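Local structure of flavoredoxin (3BNK) at residues G84-G88 with E89-K93; V49-N52 with K53-T57. The protein binds flavin mononucleotide and probably serves as an electron-transfer flavoprotein of the flavin reductase-like family. One frame throughout, in Å; residues are numbered along the deposited sequence.

Contact 1: G84-G88 with E89-K93; sequences GLVSG and EKVDK. With FMN (flavin mononucleotide), chain D.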
loop_
_atom_site.group_PDB
_atom_site.type_symbol
_atom_site.label_atom_id
_atom_site.label_comp_id
_atom_site.label_asym_id
_atom_site.label_seq_id
_atom_site.Cartn_x
_atom_site.Cartn_y
_atom_site.Cartn_z
ATOM N N GLY B 84 3.794 -5.208 16.791
ATOM C CA GLY B 84 4.748 -4.276 16.197
ATOM C C GLY B 84 5.699 -3.626 17.190
ATOM O O GLY B 84 6.438 -2.729 16.818
ATOM N N LEU B 85 5.680 -4.083 18.440
ATOM C CA LEU B 85 6.498 -3.520 19.522
ATOM C C LEU B 85 7.515 -4.532 20.042
ATOM O O LEU B 85 8.555 -4.157 20.576
ATOM C CB LEU B 85 5.609 -3.058 20.684
ATOM C CG LEU B 85 4.912 -1.699 20.556
ATOM C CD1 LEU B 85 3.914 -1.495 21.701
ATOM C CD2 LEU B 85 5.934 -0.562 20.515
ATOM N N VAL B 86 7.204 -5.817 19.876
ATOM C CA VAL B 86 8.055 -6.875 20.396
ATOM C C VAL B 86 8.530 -7.822 19.296
ATOM O O VAL B 86 7.813 -8.087 18.330
ATOM C CB VAL B 86 7.371 -7.660 21.560
ATOM C CG1 VAL B 86 8.400 -8.478 22.278
ATOM C CG2 VAL B 86 6.773 -6.701 22.572
ATOM N N SER B 87 9.754 -8.313 19.441
ATOM C CA SER B 87 10.321 -9.222 18.452
ATOM C C SER B 87 10.196 -10.685 18.867
ATOM O O SER B 87 10.301 -11.010 20.051
ATOM C CB SER B 87 11.781 -8.857 18.174
ATOM O OG SER B 87 12.385 -9.810 17.328
ATOM N N GLY B 88 9.978 -11.555 17.879
ATOM C CA GLY B 88 9.930 -12.996 18.094
ATOM C C GLY B 88 11.264 -13.560 18.551
ATOM O O GLY B 88 11.331 -14.693 19.034
ATOM N N GLU B 89 12.326 -12.772 18.377
ATOM C CA GLU B 89 13.656 -13.102 18.888
ATOM C C GLU B 89 13.635 -13.244 20.415
ATOM O O GLU B 89 14.310 -14.110 20.977
ATOM C CB GLU B 89 14.668 -12.031 18.458
ATOM C CG GLU B 89 15.881 -11.898 19.374
ATOM C CD GLU B 89 16.829 -10.766 18.998
ATOM O OE1 GLU B 89 16.426 -9.829 18.261
ATOM O OE2 GLU B 89 17.993 -10.812 19.463
ATOM N N LYS B 90 12.848 -12.395 21.071
ATOM C CA LYS B 90 12.794 -12.356 22.533
ATOM C C LYS B 90 11.478 -12.875 23.098
ATOM O O LYS B 90 11.458 -13.479 24.171
ATOM C CB LYS B 90 13.038 -10.930 23.040
ATOM C CG LYS B 90 14.430 -10.378 22.740
ATOM C CD LYS B 90 14.671 -9.089 23.505
ATOM C CE LYS B 90 16.142 -8.868 23.809
ATOM N NZ LYS B 90 16.328 -7.804 24.852
ATOM N N VAL B 91 10.380 -12.624 22.389
ATOM C CA VAL B 91 9.049 -12.901 22.935
ATOM C C VAL B 91 8.230 -13.785 22.004
ATOM O O VAL B 91 8.008 -13.452 20.839
ATOM C CB VAL B 91 8.285 -11.589 23.294
ATOM C CG1 VAL B 91 6.807 -11.842 23.542
ATOM C CG2 VAL B 91 8.921 -10.911 24.511
ATOM N N ASP B 92 7.792 -14.920 22.540
ATOM C CA ASP B 92 6.942 -15.845 21.808
ATOM C C ASP B 92 5.612 -15.172 21.479
ATOM O O ASP B 92 4.816 -14.865 22.377
ATOM C CB ASP B 92 6.722 -17.116 22.636
ATOM C CG ASP B 92 6.173 -18.270 21.817
ATOM O OD1 ASP B 92 5.813 -18.073 20.629
ATOM O OD2 ASP B 92 6.109 -19.390 22.370
ATOM N N LYS B 93 5.385 -14.924 20.190
ATOM C CA LYS B 93 4.106 -14.386 19.728
ATOM C C LYS B 93 3.159 -15.477 19.194
ATOM O O LYS B 93 2.018 -15.184 18.841
ATOM C CB LYS B 93 4.311 -13.245 18.716
ATOM C CG LYS B 93 4.764 -11.927 19.370
ATOM C CD LYS B 93 5.095 -10.827 18.362
ATOM C CE LYS B 93 6.466 -11.053 17.724
ATOM N NZ LYS B 93 6.767 -10.071 16.650
HETATM N N1 FMN D . 8.321 -3.197 10.298
HETATM C C2 FMN D . 8.685 -3.478 8.996
HETATM O O2 FMN D . 9.802 -3.933 8.778
HETATM N N3 FMN D . 7.798 -3.259 7.956
HETATM C C4 FMN D . 6.541 -2.749 8.237
HETATM O O4 FMN D . 5.764 -2.546 7.311
HETATM C C4A FMN D . 6.173 -2.461 9.557
HETATM N N5 FMN D . 4.919 -1.940 9.848
HETATM C C5A FMN D . 4.547 -1.672 11.152
HETATM C C6 FMN D . 3.262 -1.174 11.404
HETATM C C7 FMN D . 2.870 -0.888 12.720
HETATM C C7M FMN D . 1.455 -0.457 12.964
HETATM C C8 FMN D . 3.764 -1.108 13.778
HETATM C C8M FMN D . 3.297 -1.046 15.217
HETATM C C9 FMN D . 5.040 -1.623 13.514
HETATM C C9A FMN D . 5.440 -1.916 12.209
HETATM N N10 FMN D . 6.711 -2.434 11.929
HETATM C C10 FMN D . 7.073 -2.694 10.604
HETATM C "C1'" FMN D . 7.652 -2.801 13.044
HETATM C "C2'" FMN D . 7.692 -4.298 13.326
HETATM O "O2'" FMN D . 6.383 -4.836 13.308
HETATM C "C3'" FMN D . 8.280 -4.579 14.710
HETATM O "O3'" FMN D . 9.619 -4.137 14.835
HETATM C "C4'" FMN D . 8.135 -6.052 15.088
HETATM O "O4'" FMN D . 8.428 -6.196 16.452
HETATM C "C5'" FMN D . 9.010 -7.011 14.291
HETATM O "O5'" FMN D . 8.662 -8.293 14.781
HETATM P P FMN D . 9.648 -9.567 14.674
HETATM O O1P FMN D . 11.006 -9.177 15.180
HETATM O O2P FMN D . 9.758 -9.933 13.223
HETATM O O3P FMN D . 9.112 -10.752 15.429
#

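Contact 2: V49-N52 with K53-T57; sequences VGVN and KSHYT. With FMN (flavin mononucleotide), chain D.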
loop_
_atom_site.group_PDB
_atom_site.type_symbol
_atom_site.label_atom_id
_atom_site.label_comp_id
_atom_site.label_asym_id
_atom_site.label_seq_id
_atom_site.Cartn_x
_atom_site.Cartn_y
_atom_site.Cartn_z
ATOM N N VAL B 49 5.803 -7.425 0.415
ATOM C CA VAL B 49 5.837 -7.103 1.832
ATOM C C VAL B 49 7.230 -6.571 2.208
ATOM O O VAL B 49 8.243 -7.232 1.926
ATOM C CB VAL B 49 5.411 -8.344 2.657
ATOM C CG1 VAL B 49 5.947 -8.299 4.056
ATOM C CG2 VAL B 49 3.868 -8.481 2.671
ATOM N N GLY B 50 7.262 -5.369 2.794
ATOM C CA GLY B 50 8.487 -4.680 3.195
ATOM C C GLY B 50 8.872 -4.904 4.651
ATOM O O GLY B 50 8.113 -4.576 5.576
ATOM N N VAL B 51 10.058 -5.476 4.848
ATOM C CA VAL B 51 10.453 -5.976 6.158
ATOM C C VAL B 51 11.895 -5.599 6.478
ATOM O O VAL B 51 12.820 -6.014 5.791
ATOM C CB VAL B 51 10.246 -7.526 6.313
ATOM C CG1 VAL B 51 10.488 -7.941 7.757
ATOM C CG2 VAL B 51 8.831 -7.974 5.881
ATOM N N ASN B 52 12.066 -4.814 7.538
ATOM C CA ASN B 52 13.395 -4.416 7.978
ATOM C C ASN B 52 14.314 -5.603 8.253
ATOM O O ASN B 52 13.911 -6.601 8.853
ATOM C CB ASN B 52 13.332 -3.472 9.182
ATOM C CG ASN B 52 14.591 -2.635 9.321
ATOM O OD1 ASN B 52 15.612 -3.112 9.805
ATOM N ND2 ASN B 52 14.528 -1.387 8.873
ATOM N N LYS B 53 15.550 -5.488 7.771
ATOM C CA LYS B 53 16.564 -6.515 7.962
ATOM C C LYS B 53 16.852 -6.783 9.444
ATOM O O LYS B 53 17.424 -7.817 9.776
ATOM C CB LYS B 53 17.846 -6.139 7.216
ATOM C CG LYS B 53 17.715 -6.154 5.700
ATOM C CD LYS B 53 19.012 -5.716 5.030
ATOM C CE LYS B 53 19.084 -6.274 3.639
ATOM N NZ LYS B 53 20.195 -5.687 2.856
ATOM N N SER B 54 16.440 -5.866 10.323
ATOM C CA SER B 54 16.671 -6.006 11.772
ATOM C C SER B 54 15.687 -6.946 12.458
ATOM O O SER B 54 15.956 -7.416 13.577
ATOM C CB SER B 54 16.722 -4.645 12.489
ATOM O OG SER B 54 15.434 -4.040 12.623
ATOM N N HIS B 55 14.580 -7.257 11.780
ATOM C CA HIS B 55 13.519 -8.086 12.380
ATOM C C HIS B 55 13.789 -9.591 12.343
ATOM O O HIS B 55 14.639 -10.086 11.581
ATOM C CB HIS B 55 12.149 -7.793 11.760
ATOM C CG HIS B 55 11.762 -6.350 11.789
ATOM N ND1 HIS B 55 12.099 -5.504 12.821
ATOM C CD2 HIS B 55 11.036 -5.608 10.920
ATOM C CE1 HIS B 55 11.621 -4.297 12.573
ATOM N NE2 HIS B 55 10.969 -4.336 11.429
ATOM N N TYR B 56 13.026 -10.309 13.167
ATOM C CA TYR B 56 13.135 -11.757 13.307
ATOM C C TYR B 56 12.400 -12.475 12.177
ATOM O O TYR B 56 12.788 -13.570 11.763
ATOM C CB TYR B 56 12.556 -12.160 14.669
ATOM C CG TYR B 56 12.723 -13.603 15.060
ATOM C CD1 TYR B 56 13.991 -14.134 15.341
ATOM C CD2 TYR B 56 11.615 -14.431 15.198
ATOM C CE1 TYR B 56 14.146 -15.455 15.724
ATOM C CE2 TYR B 56 11.759 -15.752 15.582
ATOM C CZ TYR B 56 13.025 -16.260 15.842
ATOM O OH TYR B 56 13.169 -17.579 16.219
ATOM N N THR B 57 11.343 -11.832 11.680
ATOM C CA THR B 57 10.461 -12.404 10.668
ATOM C C THR B 57 11.164 -12.854 9.351
ATOM O O THR B 57 10.855 -13.945 8.856
ATOM C CB THR B 57 9.236 -11.472 10.428
ATOM O OG1 THR B 57 8.483 -11.354 11.650
ATOM C CG2 THR B 57 8.322 -11.991 9.313
HETATM N N1 FMN D . 8.321 -3.197 10.298
HETATM C C2 FMN D . 8.685 -3.478 8.996
HETATM O O2 FMN D . 9.802 -3.933 8.778
HETATM N N3 FMN D . 7.798 -3.259 7.956
HETATM C C4 FMN D . 6.541 -2.749 8.237
HETATM O O4 FMN D . 5.764 -2.546 7.311
HETATM C C4A FMN D . 6.173 -2.461 9.557
HETATM N N5 FMN D . 4.919 -1.940 9.848
HETATM C C5A FMN D . 4.547 -1.672 11.152
HETATM C C6 FMN D . 3.262 -1.174 11.404
HETATM C C7 FMN D . 2.870 -0.888 12.720
HETATM C C7M FMN D . 1.455 -0.457 12.964
HETATM C C8 FMN D . 3.764 -1.108 13.778
HETATM C C8M FMN D . 3.297 -1.046 15.217
HETATM C C9 FMN D . 5.040 -1.623 13.514
HETATM C C9A FMN D . 5.440 -1.916 12.209
HETATM N N10 FMN D . 6.711 -2.434 11.929
HETATM C C10 FMN D . 7.073 -2.694 10.604
HETATM C "C1'" FMN D . 7.652 -2.801 13.044
HETATM C "C2'" FMN D . 7.692 -4.298 13.326
HETATM O "O2'" FMN D . 6.383 -4.836 13.308
HETATM C "C3'" FMN D . 8.280 -4.579 14.710
HETATM O "O3'" FMN D . 9.619 -4.137 14.835
HETATM C "C4'" FMN D . 8.135 -6.052 15.088
HETATM O "O4'" FMN D . 8.428 -6.196 16.452
HETATM C "C5'" FMN D . 9.010 -7.011 14.291
HETATM O "O5'" FMN D . 8.662 -8.293 14.781
HETATM P P FMN D . 9.648 -9.567 14.674
HETATM O O1P FMN D . 11.006 -9.177 15.180
HETATM O O2P FMN D . 9.758 -9.933 13.223
HETATM O O3P FMN D . 9.112 -10.752 15.429
#

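Contact 1: G84-G88 with E89-K93
Lys93 folds back over the turn and reaches Val86 and the FMN phosphate. Its CG lies anti to the carbonyl carbon, chi1 -75°, and the chain bends at chi3, -77°, which brings NZ to Val86 O and FMN O3P. CB starts toward 84-88. Lys93 CD runs past Val86 O at 3.9 Å. Lys93 CE comes within 3.3 Å of Val86 O. Gly88 N lies 3.6 Å from Lys93 CE. Lys93 NZ then sits between two acceptors: FMN O3P at 2.7 Å and Val86 O at 2.8 Å. Leu31 O is a third acceptor for NZ. Without the ammonium group, as with an alanine here, O3P is likely to lose its positive partner and Val86 O one of its two donors. The other donor to Val86 O is the ribityl hydroxyl O4' of FMN.

Ser87 works on both sides of the turn. Ser87 OG, anti to the backbone N at chi1 174°, donates to FMN O1P over 2.6 Å. The same OG accepts from Glu89 N, which closes an ST turn. Ser87 O accepts from two amides: Val91 N comes nearly along the carbonyl axis, while Lys90 N approaches from above the carbonyl plane. Gly88 N gives FMN O3P a further bond of 2.7 Å. Val86 CG1 meets both CB and CG2 of Val91, each at 3.3 Å, tighter than usual. The two valines meet obliquely.

This loop binds the phosphate and ribityl part of FMN through Val86, Ser87, Gly88 and Lys93. It lies between helix 77-83 and strand 99-100. Val91 packs on Tyr82 and Lys93 on Cys83, both on that helix. Leu31 belongs to strand 28-41. Val86 also packs on Met187 of the second subunit.

Contact 2: V49-N52 with K53-T57
Asn52 CB lies over one face of the His55 ring, 3.7 Å from the ring centroid, as a CH-pi contact. FMN C5' covers the opposite face, toward the rim. Val51 CG1 meets the ring edge, 4.0 Å from His55 CD2. The imidazole is therefore held between protein and cofactor. His55 CG stands anti to the carbonyl carbon, chi1 -54°, which turns the ring back toward the strand. Its NE2 makes a weak bond to FMN N1.

This is the tightly packed part. The strand backbone adds to it: Gly50 O accepts from FMN N3, and Asn52 N donates to FMN O2 over 2.7 Å in a nearly straight bond (175°). Farther on, Thr57 N donates to FMN O2P over 2.9 Å, and Tyr56 N donates to O1P.

The solvent side is the turn, where Ser54 is exposed, though hydrogen bonds still hold it. Asn52 to His55 is a type I beta turn, with His55 N donating to Asn52 O over 3.1 Å. Asn52 OD1 takes Ser54 N in the carbonyl plane, on a lone pair, at 2.9 Å, which makes an Asx turn. Lys53 NZ forms a salt bridge with Glu126.

The turn ends strand 46-52 and leads into helix 57-64. The strand pairs antiparallel with 28-41 and 130-142; Val51 bonds to Tyr131 through the backbone. Val51 and Thr57 both pack on Met32 of strand 28-41.

How the contacts relate
Contact 2 precedes contact 1 in the chain, and their centres are 12 Å apart. Both line the same FMN pocket. Residues 49-57 bind the pyrimidine end of the flavin and part of the phosphate. Residues 84-93 bind the ribityl chain and the rest of the phosphate. The two share O1P, which takes Tyr56 N from one and Ser87 OG from the other. They also touch directly: Tyr56 CG lies 3.4 Å from Glu89 N, and Tyr56 CD2 lies 3.5 Å from Gly88 C. Asn30, another FMN-binding residue, stands near both: it is about 3 Å from Lys93 between nearest side-chain atoms, and its ND2 bonds weakly to Thr57 OG1.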